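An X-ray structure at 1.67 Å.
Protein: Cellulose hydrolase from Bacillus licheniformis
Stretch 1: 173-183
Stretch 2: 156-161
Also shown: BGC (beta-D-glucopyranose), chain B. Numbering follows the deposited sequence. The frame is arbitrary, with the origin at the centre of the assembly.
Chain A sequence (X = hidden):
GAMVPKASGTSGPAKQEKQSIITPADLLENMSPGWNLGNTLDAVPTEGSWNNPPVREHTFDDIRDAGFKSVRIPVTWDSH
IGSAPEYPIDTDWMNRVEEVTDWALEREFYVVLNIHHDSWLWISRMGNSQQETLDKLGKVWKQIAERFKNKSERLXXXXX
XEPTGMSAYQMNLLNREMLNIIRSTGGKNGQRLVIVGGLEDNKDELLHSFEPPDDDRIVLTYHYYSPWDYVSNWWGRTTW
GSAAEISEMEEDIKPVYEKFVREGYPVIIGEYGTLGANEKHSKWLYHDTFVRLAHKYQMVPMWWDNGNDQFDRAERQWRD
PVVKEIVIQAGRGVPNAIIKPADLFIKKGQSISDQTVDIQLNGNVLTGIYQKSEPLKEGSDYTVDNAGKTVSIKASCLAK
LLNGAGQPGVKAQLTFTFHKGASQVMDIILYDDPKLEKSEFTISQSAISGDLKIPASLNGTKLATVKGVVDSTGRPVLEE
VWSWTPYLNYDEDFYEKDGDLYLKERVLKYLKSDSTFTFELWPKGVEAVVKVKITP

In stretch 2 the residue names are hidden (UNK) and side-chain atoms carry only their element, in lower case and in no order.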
ATOM      1  N   LEU A 173      16.744  23.189   8.601  1.00 16.98           N
ATOM      2  CA  LEU A 173      17.321  24.214   7.737  1.00 17.17           C
ATOM      3  C   LEU A 173      16.815  24.061   6.311  1.00 16.13           C
ATOM      4  O   LEU A 173      16.482  25.045   5.652  1.00 17.27           O
ATOM      5  CB  LEU A 173      18.858  24.152   7.745  1.00 19.75           C
ATOM      6  CG  LEU A 173      19.586  25.042   6.723  1.00 21.87           C
ATOM      7  CD1 LEU A 173      19.296  26.506   6.993  1.00 22.02           C
ATOM      8  CD2 LEU A 173      21.100  24.801   6.717  1.00 25.61           C
ATOM      9  N   LEU A 174      16.773  22.820   5.835  1.00 13.90           N
ATOM     10  CA  LEU A 174      16.405  22.553   4.456  1.00 14.89           C
ATOM     11  C   LEU A 174      14.963  22.992   4.249  1.00 14.25           C
ATOM     12  O   LEU A 174      14.655  23.646   3.260  1.00 15.00           O
ATOM     13  CB  LEU A 174      16.588  21.071   4.119  1.00 13.70           C
ATOM     14  CG  LEU A 174      16.281  20.541   2.713  1.00 14.72           C
ATOM     15  CD1 LEU A 174      16.996  19.199   2.510  1.00 14.09           C
ATOM     16  CD2 LEU A 174      14.787  20.357   2.499  1.00 13.54           C
ATOM     17  N   ASN A 175      14.087  22.630   5.183  1.00 15.18           N
ATOM     18  CA  ASN A 175      12.679  23.031   5.089  1.00 15.28           C
ATOM     19  C   ASN A 175      12.515  24.542   5.026  1.00 14.58           C
ATOM     20  O   ASN A 175      11.754  25.059   4.195  1.00 14.37           O
ATOM     21  CB  ASN A 175      11.873  22.482   6.271  1.00 15.94           C
ATOM     22  CG  ASN A 175      11.575  21.006   6.136  1.00 13.45           C
ATOM     23  OD1 ASN A 175      11.667  20.446   5.043  1.00 16.04           O
ATOM     24  ND2 ASN A 175      11.193  20.368   7.242  1.00 14.60           N
ATOM     25  N   ARG A 176      13.231  25.247   5.902  1.00 13.95           N
ATOM     26  CA  ARG A 176      13.138  26.695   5.987  1.00 16.75           C
ATOM     27  C   ARG A 176      13.641  27.372   4.712  1.00 17.82           C
ATOM     28  O   ARG A 176      13.032  28.322   4.224  1.00 16.89           O
ATOM     29  CB  ARG A 176      13.926  27.203   7.206  1.00 15.54           C
ATOM     30  CG  ARG A 176      13.887  28.723   7.372  1.00 25.77           C
ATOM     31  CD  ARG A 176      14.484  29.194   8.700  1.00 28.25           C
ATOM     32  NE  ARG A 176      15.864  28.752   8.910  1.00 28.80           N
ATOM     33  CZ  ARG A 176      16.206  27.731   9.687  1.00 29.17           C
ATOM     34  NH1 ARG A 176      15.268  27.058  10.333  1.00 24.84           N
ATOM     35  NH2 ARG A 176      17.486  27.392   9.831  1.00 31.61           N
ATOM     36  N   GLU A 177      14.762  26.888   4.183  1.00 18.09           N
ATOM     37  CA  GLU A 177      15.395  27.518   3.035  1.00 18.91           C
ATOM     38  C   GLU A 177      14.605  27.291   1.758  1.00 19.18           C
ATOM     39  O   GLU A 177      14.449  28.210   0.953  1.00 20.91           O
ATOM     40  CB  GLU A 177      16.824  27.008   2.863  1.00 23.65           C
ATOM     41  CG  GLU A 177      17.762  27.466   3.965  1.00 29.67           C
ATOM     42  CD  GLU A 177      18.034  28.950   3.905  1.00 36.72           C
ATOM     43  OE1 GLU A 177      18.577  29.405   2.875  1.00 40.71           O
ATOM     44  OE2 GLU A 177      17.701  29.663   4.880  1.00 36.73           O
ATOM     45  N   MET A 178      14.100  26.077   1.578  1.00 18.70           N
ATOM     46  CA  MET A 178      13.292  25.773   0.404  1.00 16.12           C
ATOM     47  C   MET A 178      11.957  26.505   0.475  1.00 16.02           C
ATOM     48  O   MET A 178      11.480  27.025  -0.530  1.00 15.97           O
ATOM     49  CB  MET A 178      13.071  24.260   0.261  1.00 14.16           C
ATOM     50  CG  MET A 178      14.369  23.474   0.028  1.00 12.69           C
ATOM     51  SD  MET A 178      15.376  24.146  -1.313  1.00 16.88           S
ATOM     52  CE  MET A 178      16.784  24.759  -0.414  1.00 22.33           C
ATOM     53  N   LEU A 179      11.356  26.558   1.660  1.00 16.75           N
ATOM     54  CA  LEU A 179      10.114  27.310   1.827  1.00 16.23           C
ATOM     55  C   LEU A 179      10.322  28.805   1.514  1.00 16.76           C
ATOM     56  O   LEU A 179       9.492  29.424   0.848  1.00 17.78           O
ATOM     57  CB  LEU A 179       9.557  27.129   3.236  1.00 14.61           C
ATOM     58  CG  LEU A 179       8.285  27.918   3.545  1.00 20.48           C
ATOM     59  CD1 LEU A 179       7.108  27.377   2.736  1.00 17.33           C
ATOM     60  CD2 LEU A 179       7.981  27.891   5.031  1.00 24.65           C
ATOM     61  N   ASN A 180      11.439  29.374   1.969  1.00 16.87           N
ATOM     62  CA  ASN A 180      11.743  30.786   1.704  1.00 18.81           C
ATOM     63  C   ASN A 180      11.905  31.051   0.212  1.00 19.60           C
ATOM     64  O   ASN A 180      11.430  32.059  -0.316  1.00 21.31           O
ATOM     65  CB  ASN A 180      13.008  31.235   2.451  1.00 22.10           C
ATOM     66  CG  ASN A 180      12.761  31.448   3.942  1.00 25.32           C
ATOM     67  OD1 ASN A 180      11.615  31.523   4.384  1.00 27.44           O
ATOM     68  ND2 ASN A 180      13.838  31.547   4.718  1.00 25.04           N
ATOM     69  N   ILE A 181      12.567  30.130  -0.471  1.00 16.90           N
ATOM     70  CA  ILE A 181      12.685  30.225  -1.921  1.00 17.62           C
ATOM     71  C   ILE A 181      11.307  30.218  -2.597  1.00 15.57           C
ATOM     72  O   ILE A 181      11.029  31.047  -3.463  1.00 17.39           O
ATOM     73  CB  ILE A 181      13.557  29.082  -2.461  1.00 19.37           C
ATOM     74  CG1 ILE A 181      15.034  29.430  -2.253  1.00 21.83           C
ATOM     75  CG2 ILE A 181      13.252  28.803  -3.934  1.00 18.94           C
ATOM     76  CD1 ILE A 181      15.928  28.247  -2.317  1.00 21.57           C
ATOM     77  N   ILE A 182      10.444  29.299  -2.183  1.00 15.63           N
ATOM     78  CA  ILE A 182       9.091  29.228  -2.737  1.00 16.18           C
ATOM     79  C   ILE A 182       8.313  30.529  -2.466  1.00 16.27           C
ATOM     80  O   ILE A 182       7.738  31.132  -3.379  1.00 17.90           O
ATOM     81  CB  ILE A 182       8.332  28.014  -2.164  1.00 14.04           C
ATOM     82  CG1 ILE A 182       8.924  26.732  -2.753  1.00 13.10           C
ATOM     83  CG2 ILE A 182       6.848  28.111  -2.492  1.00 15.06           C
ATOM     84  CD1 ILE A 182       8.509  25.421  -2.069  1.00 12.94           C
ATOM     85  N   ARG A 183       8.310  30.968  -1.212  1.00 18.01           N
ATOM     86  CA  ARG A 183       7.619  32.203  -0.853  1.00 20.08           C
ATOM     87  C   ARG A 183       8.157  33.397  -1.636  1.00 21.18           C
ATOM     88  O   ARG A 183       7.396  34.248  -2.091  1.00 21.55           O
ATOM     89  CB  ARG A 183       7.734  32.468   0.646  1.00 19.65           C
ATOM     90  CG  ARG A 183       7.021  31.423   1.501  1.00 21.18           C
ATOM     91  CD  ARG A 183       5.532  31.346   1.166  1.00 21.69           C
ATOM     92  NE  ARG A 183       4.855  30.393   2.045  1.00 20.42           N
ATOM     93  CZ  ARG A 183       4.000  29.457   1.639  1.00 19.33           C
ATOM     94  NH1 ARG A 183       3.679  29.342   0.347  1.00 15.80           N
ATOM     95  NH2 ARG A 183       3.463  28.636   2.534  1.00 16.33           N
ATOM     96  N   UNK A 156      -0.498  21.721  -4.320  1.00 10.61           N
ATOM     97  CA  UNK A 156       0.348  21.804  -3.135  1.00 12.23           C
ATOM     98  C   UNK A 156       1.776  21.408  -3.513  1.00 12.30           C
ATOM     99  O   UNK A 156       1.974  20.560  -4.384  1.00  9.99           O
ATOM    100  c   UNK A 156      -2.672  20.637  -2.210  1.00 14.91           C
ATOM    101  c   UNK A 156      -1.530  21.157  -1.353  1.00 14.33           C
ATOM    102  c   UNK A 156      -1.599  20.526   0.033  1.00 12.02           C
ATOM    103  c   UNK A 156      -0.164  20.882  -2.017  1.00 11.55           C
ATOM    104  N   UNK A 157       2.768  22.016  -2.866  1.00 13.21           N
ATOM    105  CA  UNK A 157       4.164  21.588  -3.043  1.00 14.82           C
ATOM    106  C   UNK A 157       4.628  20.794  -1.830  1.00 14.10           C
ATOM    107  O   UNK A 157       4.449  21.245  -0.694  1.00 14.83           O
ATOM    108  c   UNK A 157       4.572  25.200  -6.741  1.00 12.37           C
ATOM    109  c   UNK A 157       4.916  23.603  -4.462  1.00 13.80           C
ATOM    110  c   UNK A 157       5.432  24.894  -4.521  1.00 11.93           C
ATOM    111  c   UNK A 157       5.259  25.695  -5.652  1.00 12.47           C
ATOM    112  c   UNK A 157       5.127  22.773  -3.217  1.00 12.23           C
ATOM    113  c   UNK A 157       4.232  23.119  -5.555  1.00 12.30           C
ATOM    114  c   UNK A 157       4.054  23.915  -6.700  1.00 14.51           C
ATOM    115  N   UNK A 158       5.247  19.639  -2.066  1.00 10.05           N
ATOM    116  CA  UNK A 158       5.896  18.870  -1.002  1.00  9.20           C
ATOM    117  C   UNK A 158       7.420  18.921  -1.189  1.00 10.96           C
ATOM    118  O   UNK A 158       7.951  18.449  -2.191  1.00 10.21           O
ATOM    119  o   UNK A 158       6.158  14.310   0.849  1.00 13.51           O
ATOM    120  o   UNK A 158       5.055  14.701  -1.008  1.00 15.27           O
ATOM    121  c   UNK A 158       5.404  17.423  -0.985  1.00 10.19           C
ATOM    122  c   UNK A 158       5.754  15.083  -0.046  1.00 14.58           C
ATOM    123  c   UNK A 158       6.150  16.558   0.032  1.00 10.77           C
ATOM    124  N   UNK A 159       8.115  19.516  -0.228  1.00  9.66           N
ATOM    125  CA  UNK A 159       9.549  19.804  -0.371  1.00 10.22           C
ATOM    126  C   UNK A 159      10.438  18.595  -0.745  1.00 12.85           C
ATOM    127  O   UNK A 159      11.213  18.683  -1.704  1.00 13.00           O
ATOM    128  c   UNK A 159       9.322  21.744   1.212  1.00 11.40           C
ATOM    129  c   UNK A 159      10.092  20.452   0.917  1.00 10.37           C
ATOM    130  c   UNK A 159      11.585  20.772   0.793  1.00 10.80           C
ATOM    131  c   UNK A 159       9.371  22.737   0.059  1.00 12.13           C
ATOM    132  N   UNK A 160      10.330  17.487  -0.008  1.00 11.45           N
ATOM    133  CA  UNK A 160      11.149  16.308  -0.286  1.00 11.57           C
ATOM    134  C   UNK A 160      10.573  15.023   0.346  1.00 10.21           C
ATOM    135  O   UNK A 160      10.145  15.015   1.507  1.00  9.99           O
ATOM    136  c   UNK A 160      13.518  15.343  -0.167  1.00 12.97           C
ATOM    137  c   UNK A 160      12.688  16.762   1.733  1.00 11.55           C
ATOM    138  c   UNK A 160      12.626  16.514   0.211  1.00 14.48           C
ATOM    139  N   UNK A 161      10.576  13.938  -0.426  1.00  9.19           N
ATOM    140  CA  UNK A 161      10.138  12.629   0.040  1.00 10.53           C
ATOM    141  C   UNK A 161      11.186  11.923   0.900  1.00  9.75           C
ATOM    142  O   UNK A 161      12.352  11.895   0.526  1.00 12.94           O
ATOM    143  o   UNK A 161       8.091  10.386  -0.228  1.00 10.71           O
ATOM    144  c   UNK A 161       9.205  10.418  -0.741  1.00 12.18           C
ATOM    145  n   UNK A 161       9.932   9.323  -0.955  1.00  7.48           N
ATOM    146  c   UNK A 161       9.807  11.732  -1.159  1.00 11.47           C
TER
HETATM  147  C2  BGC B   1       8.603   5.584  -0.643  1.00 17.20           C
HETATM  148  C3  BGC B   1       8.000   4.870  -1.801  1.00 17.61           C
HETATM  149  C4  BGC B   1       8.134   3.418  -1.673  1.00 18.42           C
HETATM  150  C5  BGC B   1       7.483   2.976  -0.363  1.00 19.75           C
HETATM  151  C6  BGC B   1       7.444   1.493  -0.111  1.00 19.51           C
HETATM  152  C1  BGC B   1       7.911   4.999   0.558  1.00 23.66           C
HETATM  153  O1  BGC B   1       7.999   5.731   1.744  1.00 30.28           O
HETATM  154  O2  BGC B   1       8.303   7.015  -0.666  1.00 12.50           O
HETATM  155  O3  BGC B   1       8.538   5.356  -3.111  1.00 12.77           O
HETATM  156  O4  BGC B   1       7.498   2.785  -2.841  1.00 16.18           O
HETATM  157  O5  BGC B   1       8.236   3.602   0.724  1.00 23.14           O
HETATM  158  O6  BGC B   1       8.783   1.058   0.063  1.00 20.41           O

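Position 156 carries four side-chain carbons and no heteroatom, and the chain forks at its second carbon. That pattern belongs to leucine, so the residue is Leu156. It lies in the strand, buried, but its side chain is out of reach of stretch 1, so its bulk fills space in another part of the interior. An aliphatic side chain suits such a buried site.

At position 157 one carbon leads into a ring of six carbons, with no oxygen on the ring. The CA-to-CB bond points toward the helix, and a ring carbon comes close to CD1 of Ile182. A six-carbon ring without a hydroxyl identifies Phe157. The contact, 4.0 Å from Phe157 CD2 to Ile182 CD1, is apolar, and the methyl meets the ring obliquely. A flat, wide hydrocarbon suits this buried place because it can reach across the gap between backbones, whose CA atoms, Phe157 CA and Ile182 CA, are 9.1 Å apart.

Position 158 has three carbons, the third carrying two oxygens: a carboxylate at the end of a two-methylene arm, hence Glu158. Its CA-to-CB bond points away from the helix, as expected from the alternation of side chains along a strand. Both carboxylate oxygens are hydrogen-bonded elsewhere in the structure, which makes so polar a group tolerable in a buried setting.

At position 159, just past the strand, there are four carbons forked at the first, one arm being two carbons long. It points toward the helix, and its carbons approach Leu174, Met178 and Ile182. Branching at CB with unequal arms means isoleucine, Ile159. It gives up more surface to the contact than any other residue. Ile159 CG2 lies 3.7 Å from Leu174 CD2, while Ile159 CD1 lies 3.5 Å from Ile182 CD1. The forked shape thus lets one residue touch two successive turns of the helix: its short arm meets Leu174, its long arm reaches Ile182, and both arms pack against Met178, with Ile159 CG2 3.8 Å and Ile159 CD1 4.0 Å from Met178 CB.

Position 160 has three carbons, one bearing the other two. Its CA-to-CB bond also points toward the helix, and one carbon approaches Leu174. This is the compact fork of Val160, and Val160 CG1 rests 4.2 Å from Leu174 CD2. A small branched side chain adds apolar surface here beside its larger neighbour.

Position 161 has two carbons, the second carrying one oxygen and one nitrogen: the amide of Asn161. It is out of reach of stretch 1 and serves the sugar instead, Asn161 ND2 donating a hydrogen bond of 2.8 Å to BGC O2. An amide can both donate and accept, and Asn161 OD1 is bonded elsewhere in the structure.

The contact works by apolar packing, without a hydrogen bond between the stretches. Leu174, Met178 and Ile182 recur every four residues and so present one side of the helix, and Ile159 nestles against all three, with Phe157 and Val160 extending the surface. The helix satisfies its own backbone, leaving side chains to make the join.

Stretch 2, residues 156-161: LFEIVN
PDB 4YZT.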